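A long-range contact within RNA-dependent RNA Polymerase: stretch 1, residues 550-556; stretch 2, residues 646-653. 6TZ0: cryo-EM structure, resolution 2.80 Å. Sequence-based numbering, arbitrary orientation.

Stretch 1, residues 550-556: GMDASVT
Stretch 2 (646-653) THHTVLLQ

Stretch 2 is a continuous helix, running on beyond both ends of 646-653, with backbone hydrogen bonds from N of i+4 to O of i, such as Leu652 N to His648 O at 3.0 Å. Stretch 1 packs against it as a short, weakly bonded helical turn around 551-554. The CA atoms of Met551 and His648, 8.4 Å apart, set the register, and the contact buries 287 Å² summed over both sides.

Gly550 (phi/psi 70/70) leads into the turn without touching stretch 2; a positive phi is readily accepted by glycine. Its O receives a 2.6 Å hydrogen bond from Ser554 OG (chi1 m).

Met551 (-81/-37) directs its CA-to-CB bond toward the helix, and its fully extended t, t, t side chain carries CE to 3.3 Å from His648 ND1, 3.8 Å from Leu652 CG (chi1 m, chi2 t) and 4.3 Å from Leu651 CD2 (chi1 t, chi2 144°). Its SD lies 4.3 Å from the His648 ring centroid, 43° off the normal, an oblique sulfur-aromatic approach. A long, unbranched apolar chain suits this buried site.

Asp552 (-67/-31) starts sideways, but chi1 -77° (m) and chi2 -28° bring OD1 within 2.7 Å of His648 NE2. NE2 is the donor; the N-H...O angle of 125° makes this hydrogen bond weak despite its short length. His648, with chi1 -58° (m) and chi2 -65°, thus offers one ring to both polar and apolar partners.

Met551 O fastens the turn, accepting Ser554 N at 3.0 Å and Val555 N at 3.1 Å. Val555 (-73/110, chi1 t) directs its CA-to-CB bond toward stretch 2: CG2 sits 3.7 Å from His648 CE1, at the ring edge, while CG1 lies 4.0 Å from His647 CE1 (chi1 t, chi2 -87°), so the branched side chain reaches both imidazoles. Thr556 (-83/-168, chi1 p) lies beyond the contact, at the N-cap position right before a helix.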

ATOM      1  N   GLY A 550      -1.105  -9.000 -14.220  1.00 35.21           N
ATOM      2  CA  GLY A 550      -0.221  -9.380 -13.135  1.00 35.21           C
ATOM      3  C   GLY A 550       1.132  -8.708 -13.176  1.00 35.21           C
ATOM      4  O   GLY A 550       2.142  -9.360 -13.451  1.00 35.21           O
ATOM      5  N   MET A 551       1.169  -7.403 -12.914  1.00 34.58           N
ATOM      6  CA  MET A 551       2.392  -6.653 -13.169  1.00 34.58           C
ATOM      7  C   MET A 551       3.414  -6.816 -12.049  1.00 34.58           C
ATOM      8  O   MET A 551       4.615  -6.890 -12.325  1.00 34.58           O
ATOM      9  CB  MET A 551       2.066  -5.177 -13.390  1.00 34.58           C
ATOM     10  CG  MET A 551       3.239  -4.379 -13.922  1.00 34.58           C
ATOM     11  SD  MET A 551       2.855  -2.692 -14.392  1.00 34.58           S
ATOM     12  CE  MET A 551       4.464  -2.141 -14.948  1.00 34.58           C
ATOM     13  N   ASP A 552       2.967  -6.883 -10.789  1.00 36.74           N
ATOM     14  CA  ASP A 552       3.902  -6.999  -9.672  1.00 36.74           C
ATOM     15  C   ASP A 552       4.636  -8.331  -9.667  1.00 36.74           C
ATOM     16  O   ASP A 552       5.784  -8.399  -9.219  1.00 36.74           O
ATOM     17  CB  ASP A 552       3.184  -6.816  -8.339  1.00 36.74           C
ATOM     18  CG  ASP A 552       2.866  -5.378  -8.048  1.00 36.74           C
ATOM     19  OD1 ASP A 552       3.610  -4.505  -8.534  1.00 36.74           O
ATOM     20  OD2 ASP A 552       1.889  -5.113  -7.318  1.00 36.74           O
ATOM     21  N   ALA A 553       4.001  -9.390 -10.154  1.00 33.32           N
ATOM     22  CA  ALA A 553       4.688 -10.661 -10.296  1.00 33.32           C
ATOM     23  C   ALA A 553       5.535 -10.724 -11.554  1.00 33.32           C
ATOM     24  O   ALA A 553       6.381 -11.614 -11.671  1.00 33.32           O
ATOM     25  CB  ALA A 553       3.678 -11.805 -10.295  1.00 33.32           C
ATOM     26  N   SER A 554       5.337  -9.800 -12.493  1.00 31.23           N
ATOM     27  CA  SER A 554       6.057  -9.827 -13.758  1.00 31.23           C
ATOM     28  C   SER A 554       7.351  -9.031 -13.732  1.00 31.23           C
ATOM     29  O   SER A 554       8.238  -9.301 -14.545  1.00 31.23           O
ATOM     30  CB  SER A 554       5.171  -9.290 -14.883  1.00 31.23           C
ATOM     31  OG  SER A 554       4.035 -10.105 -15.086  1.00 31.23           O
ATOM     32  N   VAL A 555       7.478  -8.062 -12.830  1.00 28.12           N
ATOM     33  CA  VAL A 555       8.684  -7.243 -12.743  1.00 28.12           C
ATOM     34  C   VAL A 555       9.800  -8.097 -12.153  1.00 28.12           C
ATOM     35  O   VAL A 555       9.772  -8.438 -10.970  1.00 28.12           O
ATOM     36  CB  VAL A 555       8.446  -5.982 -11.903  1.00 28.12           C
ATOM     37  CG1 VAL A 555       9.732  -5.200 -11.718  1.00 28.12           C
ATOM     38  CG2 VAL A 555       7.401  -5.114 -12.557  1.00 28.12           C
ATOM     39  N   THR A 556      10.788  -8.438 -12.970  1.00 26.45           N
ATOM     40  CA  THR A 556      11.914  -9.234 -12.507  1.00 26.45           C
ATOM     41  C   THR A 556      12.940  -8.317 -11.844  1.00 26.45           C
ATOM     42  O   THR A 556      12.680  -7.145 -11.564  1.00 26.45           O
ATOM     43  CB  THR A 556      12.518 -10.023 -13.664  1.00 26.45           C
ATOM     44  OG1 THR A 556      13.079  -9.118 -14.618  1.00 26.45           O
ATOM     45  CG2 THR A 556      11.448 -10.833 -14.357  1.00 26.45           C
ATOM     46  N   THR A 646       4.899   4.677  -8.030  1.00 29.49           N
ATOM     47  CA  THR A 646       5.754   5.516  -8.855  1.00 29.49           C
ATOM     48  C   THR A 646       6.640   4.699  -9.770  1.00 29.49           C
ATOM     49  O   THR A 646       6.922   5.148 -10.881  1.00 29.49           O
ATOM     50  CB  THR A 646       6.631   6.421  -7.993  1.00 29.49           C
ATOM     51  OG1 THR A 646       7.526   5.623  -7.219  1.00 29.49           O
ATOM     52  CG2 THR A 646       5.783   7.252  -7.062  1.00 29.49           C
ATOM     53  N   HIS A 647       7.062   3.509  -9.334  1.00 26.36           N
ATOM     54  CA  HIS A 647       7.880   2.643 -10.177  1.00 26.36           C
ATOM     55  C   HIS A 647       7.150   2.248 -11.449  1.00 26.36           C
ATOM     56  O   HIS A 647       7.666   2.442 -12.557  1.00 26.36           O
ATOM     57  CB  HIS A 647       8.294   1.394  -9.408  1.00 26.36           C
ATOM     58  CG  HIS A 647       9.101   0.431 -10.217  1.00 26.36           C
ATOM     59  ND1 HIS A 647       8.530  -0.545 -11.002  1.00 26.36           N
ATOM     60  CD2 HIS A 647      10.436   0.291 -10.361  1.00 26.36           C
ATOM     61  CE1 HIS A 647       9.479  -1.239 -11.601  1.00 26.36           C
ATOM     62  NE2 HIS A 647      10.646  -0.753 -11.228  1.00 26.36           N
ATOM     63  N   HIS A 648       5.938   1.711 -11.307  1.00 28.37           N
ATOM     64  CA  HIS A 648       5.186   1.260 -12.469  1.00 28.37           C
ATOM     65  C   HIS A 648       4.752   2.430 -13.336  1.00 28.37           C
ATOM     66  O   HIS A 648       4.785   2.324 -14.567  1.00 28.37           O
ATOM     67  CB  HIS A 648       3.975   0.441 -12.032  1.00 28.37           C
ATOM     68  CG  HIS A 648       4.325  -0.752 -11.199  1.00 28.37           C
ATOM     69  ND1 HIS A 648       5.061  -1.810 -11.682  1.00 28.37           N
ATOM     70  CD2 HIS A 648       3.998  -1.077  -9.930  1.00 28.37           C
ATOM     71  CE1 HIS A 648       5.201  -2.722 -10.740  1.00 28.37           C
ATOM     72  NE2 HIS A 648       4.565  -2.300  -9.664  1.00 28.37           N
ATOM     73  N   THR A 649       4.424   3.573 -12.719  1.00 26.89           N
ATOM     74  CA  THR A 649       4.030   4.751 -13.486  1.00 26.89           C
ATOM     75  C   THR A 649       5.186   5.286 -14.327  1.00 26.89           C
ATOM     76  O   THR A 649       5.026   5.531 -15.533  1.00 26.89           O
ATOM     77  CB  THR A 649       3.522   5.830 -12.540  1.00 26.89           C
ATOM     78  OG1 THR A 649       2.434   5.314 -11.772  1.00 26.89           O
ATOM     79  CG2 THR A 649       3.044   7.020 -13.328  1.00 26.89           C
ATOM     80  N   VAL A 650       6.363   5.447 -13.706  1.00 24.14           N
ATOM     81  CA  VAL A 650       7.543   5.948 -14.404  1.00 24.14           C
ATOM     82  C   VAL A 650       7.973   4.990 -15.504  1.00 24.14           C
ATOM     83  O   VAL A 650       8.245   5.414 -16.634  1.00 24.14           O
ATOM     84  CB  VAL A 650       8.676   6.215 -13.395  1.00 24.14           C
ATOM     85  CG1 VAL A 650       9.997   6.396 -14.093  1.00 24.14           C
ATOM     86  CG2 VAL A 650       8.384   7.470 -12.605  1.00 24.14           C
ATOM     87  N   LEU A 651       7.980   3.686 -15.214  1.00 23.06           N
ATOM     88  CA  LEU A 651       8.432   2.702 -16.191  1.00 23.06           C
ATOM     89  C   LEU A 651       7.498   2.621 -17.392  1.00 23.06           C
ATOM     90  O   LEU A 651       7.961   2.541 -18.537  1.00 23.06           O
ATOM     91  CB  LEU A 651       8.575   1.340 -15.507  1.00 23.06           C
ATOM     92  CG  LEU A 651       9.167   0.142 -16.250  1.00 23.06           C
ATOM     93  CD1 LEU A 651       9.967  -0.663 -15.279  1.00 23.06           C
ATOM     94  CD2 LEU A 651       8.093  -0.750 -16.812  1.00 23.06           C
ATOM     95  N   LEU A 652       6.183   2.663 -17.162  1.00 24.71           N
ATOM     96  CA  LEU A 652       5.259   2.548 -18.282  1.00 24.71           C
ATOM     97  C   LEU A 652       5.237   3.814 -19.125  1.00 24.71           C
ATOM     98  O   LEU A 652       5.183   3.732 -20.364  1.00 24.71           O
ATOM     99  CB  LEU A 652       3.866   2.203 -17.771  1.00 24.71           C
ATOM    100  CG  LEU A 652       3.722   0.776 -17.250  1.00 24.71           C
ATOM    101  CD1 LEU A 652       2.395   0.613 -16.543  1.00 24.71           C
ATOM    102  CD2 LEU A 652       3.862  -0.205 -18.390  1.00 24.71           C
ATOM    103  N   GLN A 653       5.311   4.993 -18.489  1.00 23.53           N
ATOM    104  CA  GLN A 653       5.345   6.215 -19.283  1.00 23.53           C
ATOM    105  C   GLN A 653       6.660   6.339 -20.036  1.00 23.53           C
ATOM    106  O   GLN A 653       6.674   6.846 -21.164  1.00 23.53           O
ATOM    107  CB  GLN A 653       5.079   7.442 -18.406  1.00 23.53           C
ATOM    108  CG  GLN A 653       6.214   7.940 -17.551  1.00 23.53           C
ATOM    109  CD  GLN A 653       5.775   9.023 -16.610  1.00 23.53           C
ATOM    110  OE1 GLN A 653       4.595   9.315 -16.490  1.00 23.53           O
ATOM    111  NE2 GLN A 653       6.734   9.660 -15.963  1.00 23.53           N
TER